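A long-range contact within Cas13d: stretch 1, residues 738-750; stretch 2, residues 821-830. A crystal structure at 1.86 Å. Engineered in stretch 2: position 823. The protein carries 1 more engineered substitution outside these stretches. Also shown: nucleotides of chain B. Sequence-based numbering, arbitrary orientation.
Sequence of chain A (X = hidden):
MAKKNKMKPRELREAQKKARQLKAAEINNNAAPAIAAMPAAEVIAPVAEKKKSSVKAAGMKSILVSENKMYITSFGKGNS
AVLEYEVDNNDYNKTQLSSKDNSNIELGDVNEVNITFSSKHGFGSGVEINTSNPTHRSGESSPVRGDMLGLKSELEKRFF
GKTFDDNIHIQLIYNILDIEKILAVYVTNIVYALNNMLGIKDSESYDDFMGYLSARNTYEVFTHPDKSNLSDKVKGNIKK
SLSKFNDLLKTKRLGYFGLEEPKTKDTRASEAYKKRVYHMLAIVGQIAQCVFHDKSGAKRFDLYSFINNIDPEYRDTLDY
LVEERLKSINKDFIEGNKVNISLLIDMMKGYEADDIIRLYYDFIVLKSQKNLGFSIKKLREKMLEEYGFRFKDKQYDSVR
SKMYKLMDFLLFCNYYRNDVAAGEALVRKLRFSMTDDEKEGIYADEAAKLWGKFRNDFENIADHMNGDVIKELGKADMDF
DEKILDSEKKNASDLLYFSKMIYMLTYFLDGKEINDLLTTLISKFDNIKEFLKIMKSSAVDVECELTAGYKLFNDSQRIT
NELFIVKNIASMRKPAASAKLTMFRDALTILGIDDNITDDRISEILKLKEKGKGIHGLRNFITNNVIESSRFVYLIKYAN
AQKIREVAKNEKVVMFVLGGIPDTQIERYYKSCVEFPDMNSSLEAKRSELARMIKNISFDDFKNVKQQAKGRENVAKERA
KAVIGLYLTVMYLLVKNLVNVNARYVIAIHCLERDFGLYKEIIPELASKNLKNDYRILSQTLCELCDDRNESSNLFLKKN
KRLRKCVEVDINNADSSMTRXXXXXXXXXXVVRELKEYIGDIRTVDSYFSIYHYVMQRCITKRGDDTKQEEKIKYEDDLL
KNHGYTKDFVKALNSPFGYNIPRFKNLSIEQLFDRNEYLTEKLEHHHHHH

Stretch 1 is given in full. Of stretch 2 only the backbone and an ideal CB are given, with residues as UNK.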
# COMPACT_ATOMS: atom_id res chain seq x y z
N LEU A 738 -13.80 -0.50 0.58
CA LEU A 738 -14.23 0.30 1.75
C LEU A 738 -13.05 0.62 2.68
O LEU A 738 -12.99 1.71 3.18
CB LEU A 738 -15.37 -0.43 2.45
CG LEU A 738 -16.66 -0.48 1.64
CD1 LEU A 738 -17.70 -1.33 2.33
CD2 LEU A 738 -17.18 0.92 1.40
N VAL A 739 -12.16 -0.34 2.89
CA VAL A 739 -10.96 -0.09 3.73
C VAL A 739 -10.13 1.00 3.05
O VAL A 739 -9.65 1.88 3.72
CB VAL A 739 -10.15 -1.38 3.93
CG1 VAL A 739 -8.78 -1.10 4.52
CG2 VAL A 739 -10.90 -2.40 4.75
N ASN A 740 -10.02 0.92 1.73
CA ASN A 740 -9.26 1.89 0.90
C ASN A 740 -9.92 3.28 0.96
O ASN A 740 -9.22 4.24 1.03
CB ASN A 740 -9.02 1.38 -0.51
CG ASN A 740 -8.04 0.24 -0.57
OD1 ASN A 740 -7.38 -0.06 0.40
ND2 ASN A 740 -7.96 -0.42 -1.70
N VAL A 741 -11.24 3.34 0.91
CA VAL A 741 -11.93 4.65 1.04
C VAL A 741 -11.64 5.20 2.44
O VAL A 741 -11.33 6.35 2.58
CB VAL A 741 -13.45 4.53 0.86
CG1 VAL A 741 -14.15 5.80 1.28
CG2 VAL A 741 -13.83 4.13 -0.55
N ASN A 742 -11.69 4.34 3.44
CA ASN A 742 -11.47 4.77 4.84
C ASN A 742 -10.07 5.35 5.00
O ASN A 742 -9.91 6.30 5.71
CB ASN A 742 -11.66 3.64 5.84
CG ASN A 742 -11.71 4.18 7.25
OD1 ASN A 742 -12.67 4.82 7.62
ND2 ASN A 742 -10.65 3.97 8.00
N ALA A 743 -9.10 4.78 4.29
CA ALA A 743 -7.69 5.20 4.37
C ALA A 743 -7.55 6.69 4.01
O ALA A 743 -6.74 7.35 4.61
CB ALA A 743 -6.88 4.33 3.46
N ARG A 744 -8.35 7.18 3.08
CA ARG A 744 -8.25 8.61 2.66
C ARG A 744 -8.59 9.50 3.85
O ARG A 744 -8.02 10.55 3.97
CB ARG A 744 -9.19 8.88 1.49
CG ARG A 744 -8.84 8.13 0.22
CD ARG A 744 -7.62 8.75 -0.39
NE ARG A 744 -7.92 10.03 -0.98
CZ ARG A 744 -8.67 10.19 -2.06
NH1 ARG A 744 -9.02 9.16 -2.78
NH2 ARG A 744 -9.05 11.40 -2.41
N TYR A 745 -9.60 9.11 4.62
CA TYR A 745 -10.07 9.82 5.83
C TYR A 745 -9.03 9.74 6.95
O TYR A 745 -8.84 10.68 7.68
CB TYR A 745 -11.52 9.46 6.14
CG TYR A 745 -12.40 9.86 4.99
CD1 TYR A 745 -12.61 9.00 3.94
CD2 TYR A 745 -12.94 11.13 4.92
CE1 TYR A 745 -13.37 9.37 2.85
CE2 TYR A 745 -13.70 11.52 3.84
CZ TYR A 745 -13.91 10.64 2.79
OH TYR A 745 -14.64 11.02 1.72
N VAL A 746 -8.37 8.59 7.04
CA VAL A 746 -7.30 8.39 8.05
C VAL A 746 -6.18 9.38 7.76
O VAL A 746 -5.70 9.98 8.66
CB VAL A 746 -6.79 6.94 8.05
CG1 VAL A 746 -5.58 6.82 8.95
CG2 VAL A 746 -7.88 5.97 8.46
N ILE A 747 -5.84 9.56 6.49
CA ILE A 747 -4.78 10.54 6.12
C ILE A 747 -5.26 11.93 6.54
O ILE A 747 -4.49 12.68 7.09
CB ILE A 747 -4.50 10.48 4.61
CG1 ILE A 747 -3.85 9.16 4.19
CG2 ILE A 747 -3.70 11.68 4.15
CD1 ILE A 747 -3.77 8.96 2.71
N ALA A 748 -6.54 12.21 6.32
CA ALA A 748 -7.06 13.54 6.67
C ALA A 748 -6.92 13.79 8.18
O ALA A 748 -6.51 14.88 8.55
CB ALA A 748 -8.49 13.64 6.21
N ILE A 749 -7.25 12.81 9.01
CA ILE A 749 -7.14 12.96 10.49
C ILE A 749 -5.67 13.13 10.88
O ILE A 749 -5.36 14.00 11.67
CB ILE A 749 -7.74 11.74 11.21
CG1 ILE A 749 -9.26 11.69 11.07
CG2 ILE A 749 -7.30 11.71 12.66
CD1 ILE A 749 -9.96 12.86 11.65
N HIS A 750 -4.80 12.31 10.32
CA HIS A 750 -3.36 12.39 10.65
C HIS A 750 -2.84 13.80 10.32
O HIS A 750 -2.16 14.37 11.13
CB HIS A 750 -2.61 11.35 9.82
CG HIS A 750 -1.15 11.64 9.70
ND1 HIS A 750 -0.28 11.32 10.68
CD2 HIS A 750 -0.43 12.23 8.74
CE1 HIS A 750 0.91 11.69 10.34
NE2 HIS A 750 0.85 12.25 9.16
N UNK A 821 -17.15 12.16 16.66
CA UNK A 821 -17.64 10.80 16.33
C UNK A 821 -17.05 10.37 14.99
O UNK A 821 -16.68 9.22 14.86
CB UNK A 821 -19.17 10.76 16.28
N UNK A 822 -17.00 11.28 14.03
CA UNK A 822 -16.45 10.99 12.69
C UNK A 822 -14.99 10.57 12.82
O UNK A 822 -14.61 9.56 12.28
CB UNK A 822 -16.57 12.21 11.77
N UNK A 823 -14.22 11.31 13.59
CA UNK A 823 -12.79 11.00 13.76
C UNK A 823 -12.64 9.61 14.39
O UNK A 823 -11.78 8.88 13.96
CB UNK A 823 -12.10 12.06 14.62
N UNK A 824 -13.46 9.30 15.38
CA UNK A 824 -13.41 7.98 16.05
C UNK A 824 -13.79 6.87 15.06
O UNK A 824 -13.15 5.86 15.05
CB UNK A 824 -14.35 7.95 17.26
N UNK A 825 -14.84 7.09 14.28
CA UNK A 825 -15.29 6.07 13.31
C UNK A 825 -14.20 5.84 12.27
O UNK A 825 -14.01 4.73 11.87
CB UNK A 825 -16.59 6.49 12.63
N UNK A 826 -13.54 6.90 11.82
CA UNK A 826 -12.46 6.77 10.81
C UNK A 826 -11.31 5.95 11.40
O UNK A 826 -10.91 5.00 10.80
CB UNK A 826 -11.96 8.14 10.36
N UNK A 827 -10.87 6.31 12.59
CA UNK A 827 -9.75 5.63 13.27
C UNK A 827 -10.07 4.15 13.55
O UNK A 827 -9.15 3.39 13.57
CB UNK A 827 -9.42 6.34 14.58
N UNK A 828 -11.32 3.81 13.80
CA UNK A 828 -11.66 2.42 14.21
C UNK A 828 -12.24 1.58 13.08
O UNK A 828 -12.72 0.51 13.37
CB UNK A 828 -12.66 2.45 15.37
N UNK A 829 -12.27 2.12 11.86
CA UNK A 829 -12.85 1.39 10.71
C UNK A 829 -14.28 0.95 11.02
O UNK A 829 -14.67 -0.10 10.62
CB UNK A 829 -11.99 0.17 10.36
N UNK A 830 -15.05 1.84 11.65
CA UNK A 830 -16.45 1.55 12.04
C UNK A 830 -17.31 1.24 10.82
O UNK A 830 -18.18 0.41 10.92
CB UNK A 830 -17.05 2.73 12.81
P A B 27 -4.07 13.79 0.75
OP1 A B 27 -5.10 13.47 1.78
OP2 A B 27 -2.87 14.51 1.18
O5' A B 27 -3.42 12.55 0.04
C5' A B 27 -4.32 11.53 -0.45
C4' A B 27 -3.54 10.43 -1.06
O4' A B 27 -4.42 9.40 -1.50
C3' A B 27 -2.77 10.83 -2.32
O3' A B 27 -1.38 10.92 -2.05
C2' A B 27 -3.01 9.67 -3.30
O2' A B 27 -1.80 9.15 -3.83
C1' A B 27 -3.73 8.64 -2.42
N9 A B 27 -4.68 7.80 -3.14
C8 A B 27 -4.68 6.43 -3.11
N7 A B 27 -5.55 5.88 -3.90
C5 A B 27 -6.20 6.97 -4.49
C6 A B 27 -7.25 7.06 -5.41
N6 A B 27 -7.85 5.99 -5.95
N1 A B 27 -7.64 8.29 -5.81
C2 A B 27 -7.03 9.35 -5.27
N3 A B 27 -6.07 9.39 -4.35
C4 A B 27 -5.68 8.15 -4.01

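Position 821 is helical, and nothing of stretch 1 comes near its CB, so almost any helix-tolerant side chain would suit; it is Lys821, out of reach of stretch 1.

At 822 the CA-to-CB bond points sideways, and no atom of stretch 1 lies within 5.5 Å of the ideal CB. Only a long side chain could bridge that gap, and the ring of Tyr745 offers it a surface. The residue is Tyr822, whose ring approaches Tyr745 obliquely: Tyr822 OH lies 3.3 Å from Tyr745 CE2.

Position 823 also points sideways, but its CB is close to the tip of Ile749, so a small apolar group makes contact. The engineered Ala823 does so, its CB 3.8 Å from Ile749 CD1.

Position 824 points away and leaves the choice free; it is Asn824. Position 825 points sideways without a near neighbour, and many side chains would serve. In Cys825 the backbone matters more: a water donates hydrogen bonds to both Cys825 O and Asn742 OD1, at 2.9 and 2.8 Å.

Position 826 is the centre of the contact. Its CA-to-CB bond points sideways, but the CB lies beside a hollow lined by Asn742, Tyr745, Val746 and Ile749, which calls for an apolar side chain of some bulk; leucine, isoleucine or methionine are all plausible. Ile826 fits as a knob into this hole. Ile826 CG2 lies 3.7 Å from Val746 CG2, 3.5 Å from Tyr745 C and 4.1 Å from Ile749 CG1; Ile826 CD1 lies 3.7 Å from Tyr745 CB. The amide of Asn742 serves the backbone here, ND2 donating to Ile826 O at 3.0 Å in a nearly straight hydrogen bond.

Position 827 points away, so small or polar residues would do; Ala827 adds little. At 828, also pointing away, the chain leaves helical angles, and many polar residues would be tolerated; it is His828.

Position 829 has positive phi (55°), which glycine and asparagine accept most readily. Yet its CB points sideways near Asn742, with Val739 farther along, so a longer apolar chain could also reach stretch 1, though positive phi is less usual for it. Leu829 bends nearer: CD1 lies 3.4 Å from Asn742 ND2, and CD2 4.4 Å from Val739 CG2.

Position 830 points away at the start of another helix, where a short polar side chain can reach the preceding turn. Thr830 does this, OG1 giving a weak hydrogen bond to Cys825 O at 3.5 Å.

Stretch 2, residues 821-830: KYANCIAHLT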
# COMPACT_ATOMS: atom_id res chain seq x y z
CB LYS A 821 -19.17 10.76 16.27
CG LYS A 821 -19.84 10.95 17.62
CD LYS A 821 -21.29 10.52 17.66
CE LYS A 821 -21.87 10.54 19.05
NZ LYS A 821 -23.24 9.97 19.07
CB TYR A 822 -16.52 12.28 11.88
CG TYR A 822 -16.30 12.20 10.40
CD1 TYR A 822 -16.79 11.16 9.64
CD2 TYR A 822 -15.64 13.22 9.75
CE1 TYR A 822 -16.60 11.12 8.27
CE2 TYR A 822 -15.44 13.20 8.39
CZ TYR A 822 -15.93 12.16 7.64
OH TYR A 822 -15.74 12.16 6.30
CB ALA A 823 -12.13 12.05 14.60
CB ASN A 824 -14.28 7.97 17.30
CG ASN A 824 -13.74 8.86 18.39
OD1 ASN A 824 -12.56 9.17 18.41
ND2 ASN A 824 -14.59 9.28 19.30
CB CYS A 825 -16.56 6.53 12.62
SG CYS A 825 -18.03 6.49 13.67
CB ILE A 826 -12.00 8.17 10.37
CG1 ILE A 826 -13.09 8.88 9.57
CG2 ILE A 826 -10.68 8.10 9.63
CD1 ILE A 826 -12.90 10.36 9.43
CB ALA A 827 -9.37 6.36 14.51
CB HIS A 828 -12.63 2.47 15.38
CG HIS A 828 -12.07 3.23 16.52
ND1 HIS A 828 -12.85 3.75 17.51
CD2 HIS A 828 -10.81 3.57 16.83
CE1 HIS A 828 -12.09 4.37 18.37
NE2 HIS A 828 -10.85 4.28 17.97
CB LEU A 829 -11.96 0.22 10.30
CG LEU A 829 -10.83 0.61 9.36
CD1 LEU A 829 -9.79 1.43 10.08
CD2 LEU A 829 -10.20 -0.59 8.69
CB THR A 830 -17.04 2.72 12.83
OG1 THR A 830 -16.16 2.92 13.92
CG2 THR A 830 -18.45 2.44 13.30
O HOH W 1 -14.76 3.90 9.19
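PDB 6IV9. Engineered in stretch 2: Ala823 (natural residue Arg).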